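Local structure of chloromuconate cycloisomerase (Rhodococcus opacus, 4M0X) at residues T68-D71 with Q72-P76; P211-D215 with A216-V220; I257-D261 with A262-S266. The protein is a manganese-bound enzyme of the enolase superfamily, pairing an enolase-type N-terminal domain with a TIM-barrel-like C-terminal domain. All coordinates share one frame; numbering follows the deposited sequence.

Overall arrangement
From the N terminus the three contacts follow in series; each closes only a local turn, and none nests in or crosses another. Contact 1 lies where helix 63-74 ends in the N-terminal domain, packed between strand 5-17 and helix 101-118. Contacts 2 and 3 belong to the barrel domain. Contact 2 joins helix 203-215 to strand 220-222, and contact 3 joins helix 253-262 to strand 267-270; the rest of strand 220-222, helix 230-239 and strand 244-246 come between them. Their nearest atoms are about 7 Å apart, without touching. Contacts 1 and 2 lie on opposite sides of the chain's centre, their own centres about 45 Å apart.

Contact 1. Residues T68-D71 with Q72-P76; sequences TIID and QYLAP
A pi-type widening of the last turns of helix 63-74, in the N-terminal domain, sets Ile69 against both Tyr73 and Leu74. Gln72 N still reaches back four residues to Thr68 O (2.7 Å), as in an ordinary alpha-helix. Ile69 O then takes two backbone donors, Tyr73 N at 2.9 Å and Leu74 N at 2.8 Å. The five-residue step is repeated by Ala75 N, bonded to Ile70 O at 2.9 Å, and these two successive i+5 bonds define the wide turn. Ile69 divides its branches between two neighbours. Its CG2, anti to the backbone N, meets Leu74 CG at 3.8 Å, while the other branch carries CD1 obliquely up to Tyr73 CD2 at 3.9 Å. Ile69, Ile70 and Leu74 also cover Ala103 of helix 101-118, and Ile70 reaches Met8 and Ala10 on strand 5-17. Tyr73 belongs to a subunit interface as well, its OH hydrogen-bonded to Glu64 OE1 of the second subunit. Asp71 is held by a salt bridge to Lys67, one turn back. Gln72, extended with CG anti to the backbone N (chi1 -179°), lays CG over one face of the Tyr73 ring near its rim and runs alongside Thr68, with OE1 ending 4.1 Å from Thr68 CG2.

Contact 2. Residues P211-D215 with A216-V220; sequences PILAD and AGVTV
Leu213 and Val218 face each other across the Schellman motif that ends helix 203-215, the hydrophobic pair that commonly accompanies this cap. Leu213 touches with the root of its side chain: CB lies 3.8 Å from Val218 CG2, while the isopropyl end runs on toward Ser177 and Val180 of helix 173-183 and toward Trp201. Val218 turns CG2 to the helix because CG1 stands anti to the backbone N (chi1 165°), which leaves CG2 beside that N and close to the Leu213 backbone. The same valine meets Val193 and Val195 of strand 192-196. Ala214 points its CB away overall, yet stays close to Val218 O, toward which its CA directs a C-H at 3.5 Å. Between the two ends, Ala216 N keeps the last ordinary helical bond, to Ile212 O (3.2 Å). Gly217 then swings out of the helix with positive phi (115°), at backbone angles where a CB would jam against the preceding carbonyl oxygen. Its N bonds back to Ala214 O at 3.1 Å from well above the carbonyl plane, and Val218 N closes the six-residue loop on Leu213 O at 2.9 Å. Beyond the turn, Val220 enters the barrel strand that ends at Glu222, a manganese ligand, so the cap lies at the far end of that strand from the metal. The chemistry is that of a helix terminus: carbonyls of the last turn, having no further helical N-H groups to bond, are taken up by the chain as it turns back, while Leu213 CB and Val218 CG2 add an apolar contact beside these bonds.

Contact 3. Residues I257-D261 with A262-S266; sequences IALAD and AGAVS
Leu259 meets Ala264 and Val265 where a Schellman motif, with Gly263 as its C-prime residue, ends helix 253-262. Leu259 puts CD2 4.2 Å from Ala264 CB, a loose methyl contact. Its CB is equally far, 4.2 Å, from Val265 CG2. That valine branch lies between its own backbone N and carbonyl carbon, since CG1 takes the place anti to the carbonyl carbon, and it is thereby the branch presented to the helix. Asp261 adopts a less common rotamer for a helix (chi1 87°), with CG between the backbone N and the carbonyl carbon, which turns the carboxylate back toward the helix's last turn. Asp261 of the third subunit lies nearby. Ala262 N makes the final regular bond, to Ala258 O at 3.0 Å, and Ala262 CB stays close to that same oxygen. Gly263, with phi at 67°, offers its N in weak bonds to Leu259 O and to Ala260 O. The straighter link is Ala264 N to Leu259 O, longer at 3.3 Å but almost linear at the hydrogen (170°), and it closes the motif. Ser266 then joins the barrel through backbone bonds to Ile244 and Ala294. Leu259 and Val265 together cover Ala246 of strand 244-246, Val265 also packs on Leu233 of helix 230-239, and Ala262 and Ala264 rest on Thr230 at the start of that helix.

Contact 1. Residues T68-D71 with Q72-P76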
loop_
_atom_site.group_PDB
_atom_site.type_symbol
_atom_site.label_atom_id
_atom_site.label_comp_id
_atom_site.label_asym_id
_atom_site.label_seq_id
_atom_site.Cartn_x
_atom_site.Cartn_y
_atom_site.Cartn_z
ATOM N N THR A 68 -37.701 -25.736 6.624
ATOM C CA THR A 68 -38.266 -24.906 7.670
ATOM C C THR A 68 -38.167 -23.422 7.383
ATOM O O THR A 68 -39.124 -22.703 7.624
ATOM C CB THR A 68 -37.627 -25.234 9.010
ATOM O OG1 THR A 68 -37.847 -26.614 9.252
ATOM C CG2 THR A 68 -38.280 -24.439 10.140
ATOM N N ILE A 69 -37.023 -22.976 6.858
ATOM C CA ILE A 69 -36.786 -21.551 6.571
ATOM C C ILE A 69 -37.710 -21.116 5.462
ATOM O O ILE A 69 -38.319 -20.036 5.512
ATOM C CB ILE A 69 -35.314 -21.291 6.183
ATOM C CG1 ILE A 69 -34.415 -21.305 7.419
ATOM C CG2 ILE A 69 -35.146 -19.971 5.471
ATOM C CD1 ILE A 69 -34.736 -20.221 8.434
ATOM N N ILE A 70 -37.839 -21.988 4.475
ATOM C CA ILE A 70 -38.761 -21.741 3.386
ATOM C C ILE A 70 -40.205 -21.684 3.910
ATOM O O ILE A 70 -40.864 -20.643 3.764
ATOM C CB ILE A 70 -38.577 -22.757 2.254
ATOM C CG1 ILE A 70 -37.237 -22.487 1.550
ATOM C CG2 ILE A 70 -39.706 -22.657 1.256
ATOM C CD1 ILE A 70 -36.751 -23.597 0.636
ATOM N N ASP A 71 -40.672 -22.777 4.534
ATOM C CA ASP A 71 -42.069 -22.868 5.019
ATOM C C ASP A 71 -42.362 -21.732 5.963
ATOM O O ASP A 71 -43.343 -21.052 5.765
ATOM C CB ASP A 71 -42.414 -24.201 5.700
ATOM C CG ASP A 71 -42.611 -25.329 4.717
ATOM O OD1 ASP A 71 -42.799 -25.076 3.510
ATOM O OD2 ASP A 71 -42.558 -26.499 5.131
ATOM N N GLN A 72 -41.497 -21.488 6.950
ATOM C CA GLN A 72 -41.875 -20.588 8.022
ATOM C C GLN A 72 -41.485 -19.138 7.815
ATOM O O GLN A 72 -42.317 -18.245 8.091
ATOM C CB GLN A 72 -41.376 -21.086 9.368
ATOM C CG GLN A 72 -41.755 -20.199 10.542
ATOM C CD GLN A 72 -41.299 -20.764 11.881
ATOM O OE1 GLN A 72 -40.911 -21.941 11.987
ATOM N NE2 GLN A 72 -41.358 -19.925 12.919
ATOM N N TYR A 73 -40.247 -18.882 7.370
ATOM C CA TYR A 73 -39.763 -17.486 7.343
ATOM C C TYR A 73 -39.700 -16.835 5.989
ATOM O O TYR A 73 -39.731 -15.606 5.890
ATOM C CB TYR A 73 -38.418 -17.320 8.039
ATOM C CG TYR A 73 -38.445 -17.687 9.494
ATOM C CD1 TYR A 73 -38.745 -16.737 10.469
ATOM C CD2 TYR A 73 -38.168 -18.989 9.893
ATOM C CE1 TYR A 73 -38.769 -17.072 11.808
ATOM C CE2 TYR A 73 -38.190 -19.343 11.227
ATOM C CZ TYR A 73 -38.481 -18.382 12.176
ATOM O OH TYR A 73 -38.475 -18.756 13.488
ATOM N N LEU A 74 -39.584 -17.643 4.945
ATOM C CA LEU A 74 -39.514 -17.087 3.603
ATOM C C LEU A 74 -40.892 -16.967 2.980
ATOM O O LEU A 74 -41.172 -15.976 2.327
ATOM C CB LEU A 74 -38.544 -17.905 2.725
ATOM C CG LEU A 74 -37.040 -17.734 3.048
ATOM C CD1 LEU A 74 -36.112 -18.445 2.068
ATOM C CD2 LEU A 74 -36.683 -16.268 3.130
ATOM N N ALA A 75 -41.750 -17.963 3.228
ATOM C CA ALA A 75 -43.051 -18.117 2.561
ATOM C C ALA A 75 -43.872 -16.841 2.507
ATOM O O ALA A 75 -44.371 -16.499 1.441
ATOM C CB ALA A 75 -43.863 -19.231 3.198
ATOM N N PRO A 76 -44.030 -16.156 3.665
ATOM C CA PRO A 76 -44.724 -14.891 3.894
ATOM C C PRO A 76 -44.426 -13.749 2.939
ATOM O O PRO A 76 -45.293 -12.885 2.760
ATOM C CB PRO A 76 -44.261 -14.486 5.299
ATOM C CG PRO A 76 -43.270 -15.530 5.730
ATOM C CD PRO A 76 -43.640 -16.741 4.957
#

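Contact 2. Residues P211-D215 with A216-V220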
loop_
_atom_site.group_PDB
_atom_site.type_symbol
_atom_site.label_atom_id
_atom_site.label_comp_id
_atom_site.label_asym_id
_atom_site.label_seq_id
_atom_site.Cartn_x
_atom_site.Cartn_y
_atom_site.Cartn_z
ATOM N N PRO A 211 2.737 -27.353 -5.764
ATOM C CA PRO A 211 3.730 -27.327 -6.858
ATOM C C PRO A 211 4.093 -28.747 -7.309
ATOM O O PRO A 211 4.330 -28.979 -8.513
ATOM C CB PRO A 211 4.957 -26.686 -6.219
ATOM C CG PRO A 211 4.433 -25.912 -5.063
ATOM C CD PRO A 211 3.258 -26.702 -4.552
ATOM N N ILE A 212 4.077 -29.687 -6.371
ATOM C CA ILE A 212 4.388 -31.052 -6.700
ATOM C C ILE A 212 3.313 -31.604 -7.631
ATOM O O ILE A 212 3.610 -32.280 -8.646
ATOM C CB ILE A 212 4.625 -31.921 -5.433
ATOM C CG1 ILE A 212 6.038 -31.677 -4.888
ATOM C CG2 ILE A 212 4.474 -33.407 -5.723
ATOM C CD1 ILE A 212 6.148 -31.963 -3.409
ATOM N N LEU A 213 2.069 -31.280 -7.313
ATOM C CA LEU A 213 0.961 -31.676 -8.144
ATOM C C LEU A 213 0.911 -30.896 -9.474
ATOM O O LEU A 213 0.470 -31.416 -10.493
ATOM C CB LEU A 213 -0.338 -31.525 -7.362
ATOM C CG LEU A 213 -0.614 -32.438 -6.162
ATOM C CD1 LEU A 213 -1.663 -31.856 -5.199
ATOM C CD2 LEU A 213 -1.088 -33.770 -6.693
ATOM N N ALA A 214 1.364 -29.654 -9.483
ATOM C CA ALA A 214 1.361 -28.889 -10.735
ATOM C C ALA A 214 2.393 -29.498 -11.671
ATOM O O ALA A 214 2.156 -29.627 -12.874
ATOM C CB ALA A 214 1.639 -27.414 -10.491
ATOM N N ASP A 215 3.533 -29.890 -11.105
ATOM C CA ASP A 215 4.564 -30.612 -11.854
ATOM C C ASP A 215 4.001 -31.880 -12.507
ATOM O O ASP A 215 4.341 -32.179 -13.636
ATOM C CB ASP A 215 5.754 -30.942 -10.945
ATOM C CG ASP A 215 6.557 -29.703 -10.559
ATOM O OD1 ASP A 215 6.263 -28.588 -11.079
ATOM O OD2 ASP A 215 7.483 -29.845 -9.719
ATOM N N ALA A 216 3.125 -32.594 -11.798
ATOM C CA ALA A 216 2.500 -33.822 -12.320
ATOM C C ALA A 216 1.271 -33.616 -13.213
ATOM O O ALA A 216 0.642 -34.581 -13.629
ATOM C CB ALA A 216 2.149 -34.757 -11.175
ATOM N N GLY A 217 0.910 -32.367 -13.492
ATOM C CA GLY A 217 -0.144 -32.080 -14.470
ATOM C C GLY A 217 -1.411 -31.433 -13.948
ATOM O O GLY A 217 -2.327 -31.147 -14.722
ATOM N N VAL A 218 -1.476 -31.209 -12.635
ATOM C CA VAL A 218 -2.611 -30.501 -12.055
ATOM C C VAL A 218 -2.568 -29.091 -12.575
ATOM O O VAL A 218 -1.515 -28.459 -12.593
ATOM C CB VAL A 218 -2.613 -30.502 -10.523
ATOM C CG1 VAL A 218 -3.585 -29.456 -9.994
ATOM C CG2 VAL A 218 -2.991 -31.878 -10.034
ATOM N N THR A 219 -3.737 -28.606 -12.957
ATOM C CA THR A 219 -3.844 -27.454 -13.801
ATOM C C THR A 219 -4.485 -26.234 -13.138
ATOM O O THR A 219 -4.259 -25.070 -13.565
ATOM C CB THR A 219 -4.514 -27.882 -15.098
ATOM O OG1 THR A 219 -3.588 -27.587 -16.113
ATOM C CG2 THR A 219 -5.808 -27.142 -15.408
ATOM N N VAL A 220 -5.261 -26.513 -12.092
ATOM C CA VAL A 220 -5.960 -25.484 -11.356
ATOM C C VAL A 220 -6.059 -25.954 -9.920
ATOM O O VAL A 220 -6.170 -27.163 -9.655
ATOM C CB VAL A 220 -7.386 -25.224 -11.934
ATOM C CG1 VAL A 220 -8.184 -24.285 -11.029
ATOM C CG2 VAL A 220 -7.333 -24.646 -13.351
#

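Contact 3. Residues I257-D261 with A262-S266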
loop_
_atom_site.group_PDB
_atom_site.type_symbol
_atom_site.label_atom_id
_atom_site.label_comp_id
_atom_site.label_asym_id
_atom_site.label_seq_id
_atom_site.Cartn_x
_atom_site.Cartn_y
_atom_site.Cartn_z
ATOM N N ILE A 257 -16.000 -8.867 -5.277
ATOM C CA ILE A 257 -15.264 -7.639 -5.371
ATOM C C ILE A 257 -14.015 -7.643 -4.497
ATOM O O ILE A 257 -12.914 -7.315 -4.976
ATOM C CB ILE A 257 -16.187 -6.444 -5.087
ATOM C CG1 ILE A 257 -16.744 -5.960 -6.434
ATOM C CG2 ILE A 257 -15.467 -5.343 -4.296
ATOM C CD1 ILE A 257 -17.837 -4.908 -6.327
ATOM N N ALA A 258 -14.179 -8.034 -3.232
ATOM C CA ALA A 258 -13.069 -8.060 -2.300
ATOM C C ALA A 258 -11.909 -8.883 -2.833
ATOM O O ALA A 258 -10.751 -8.415 -2.775
ATOM C CB ALA A 258 -13.509 -8.567 -0.955
ATOM N N LEU A 259 -12.211 -10.080 -3.370
ATOM C CA LEU A 259 -11.184 -10.963 -3.924
ATOM C C LEU A 259 -10.563 -10.344 -5.147
ATOM O O LEU A 259 -9.335 -10.187 -5.220
ATOM C CB LEU A 259 -11.746 -12.321 -4.320
ATOM C CG LEU A 259 -12.330 -13.258 -3.269
ATOM C CD1 LEU A 259 -13.418 -14.126 -3.884
ATOM C CD2 LEU A 259 -11.248 -14.106 -2.628
ATOM N N ALA A 260 -11.404 -9.990 -6.108
ATOM C CA ALA A 260 -10.920 -9.453 -7.358
ATOM C C ALA A 260 -9.787 -8.465 -7.099
ATOM O O ALA A 260 -8.748 -8.494 -7.753
ATOM C CB ALA A 260 -12.048 -8.799 -8.163
ATOM N N ASP A 261 -9.953 -7.617 -6.108
ATOM C CA ASP A 261 -9.071 -6.488 -6.045
ATOM C C ASP A 261 -8.053 -6.592 -4.951
ATOM O O ASP A 261 -7.174 -5.749 -4.839
ATOM C CB ASP A 261 -9.892 -5.240 -5.844
ATOM C CG ASP A 261 -10.159 -4.979 -4.417
ATOM O OD1 ASP A 261 -10.695 -5.909 -3.774
ATOM O OD2 ASP A 261 -9.797 -3.874 -3.946
ATOM N N ALA A 262 -8.216 -7.586 -4.096
ATOM C CA ALA A 262 -7.118 -8.015 -3.268
ATOM C C ALA A 262 -6.249 -8.901 -4.154
ATOM O O ALA A 262 -5.168 -9.264 -3.765
ATOM C CB ALA A 262 -7.618 -8.768 -2.057
ATOM N N GLY A 263 -6.715 -9.225 -5.360
ATOM C CA GLY A 263 -5.875 -9.900 -6.346
ATOM C C GLY A 263 -5.573 -11.289 -5.841
ATOM O O GLY A 263 -4.548 -11.873 -6.167
ATOM N N ALA A 264 -6.521 -11.818 -5.072
ATOM C CA ALA A 264 -6.361 -13.068 -4.338
ATOM C C ALA A 264 -6.612 -14.385 -5.099
ATOM O O ALA A 264 -6.261 -15.449 -4.588
ATOM C CB ALA A 264 -7.209 -13.036 -3.059
ATOM N N VAL A 265 -7.223 -14.338 -6.278
ATOM C CA VAL A 265 -7.461 -15.567 -7.019
ATOM C C VAL A 265 -7.453 -15.375 -8.535
ATOM O O VAL A 265 -7.540 -14.260 -9.030
ATOM C CB VAL A 265 -8.796 -16.271 -6.606
ATOM C CG1 VAL A 265 -8.697 -16.982 -5.256
ATOM C CG2 VAL A 265 -9.970 -15.315 -6.643
ATOM N N SER A 266 -7.401 -16.484 -9.270
ATOM C CA SER A 266 -7.392 -16.443 -10.727
ATOM C C SER A 266 -8.781 -16.600 -11.321
ATOM O O SER A 266 -9.026 -16.122 -12.450
ATOM C CB SER A 266 -6.486 -17.556 -11.293
ATOM O OG SER A 266 -5.170 -17.439 -10.812
#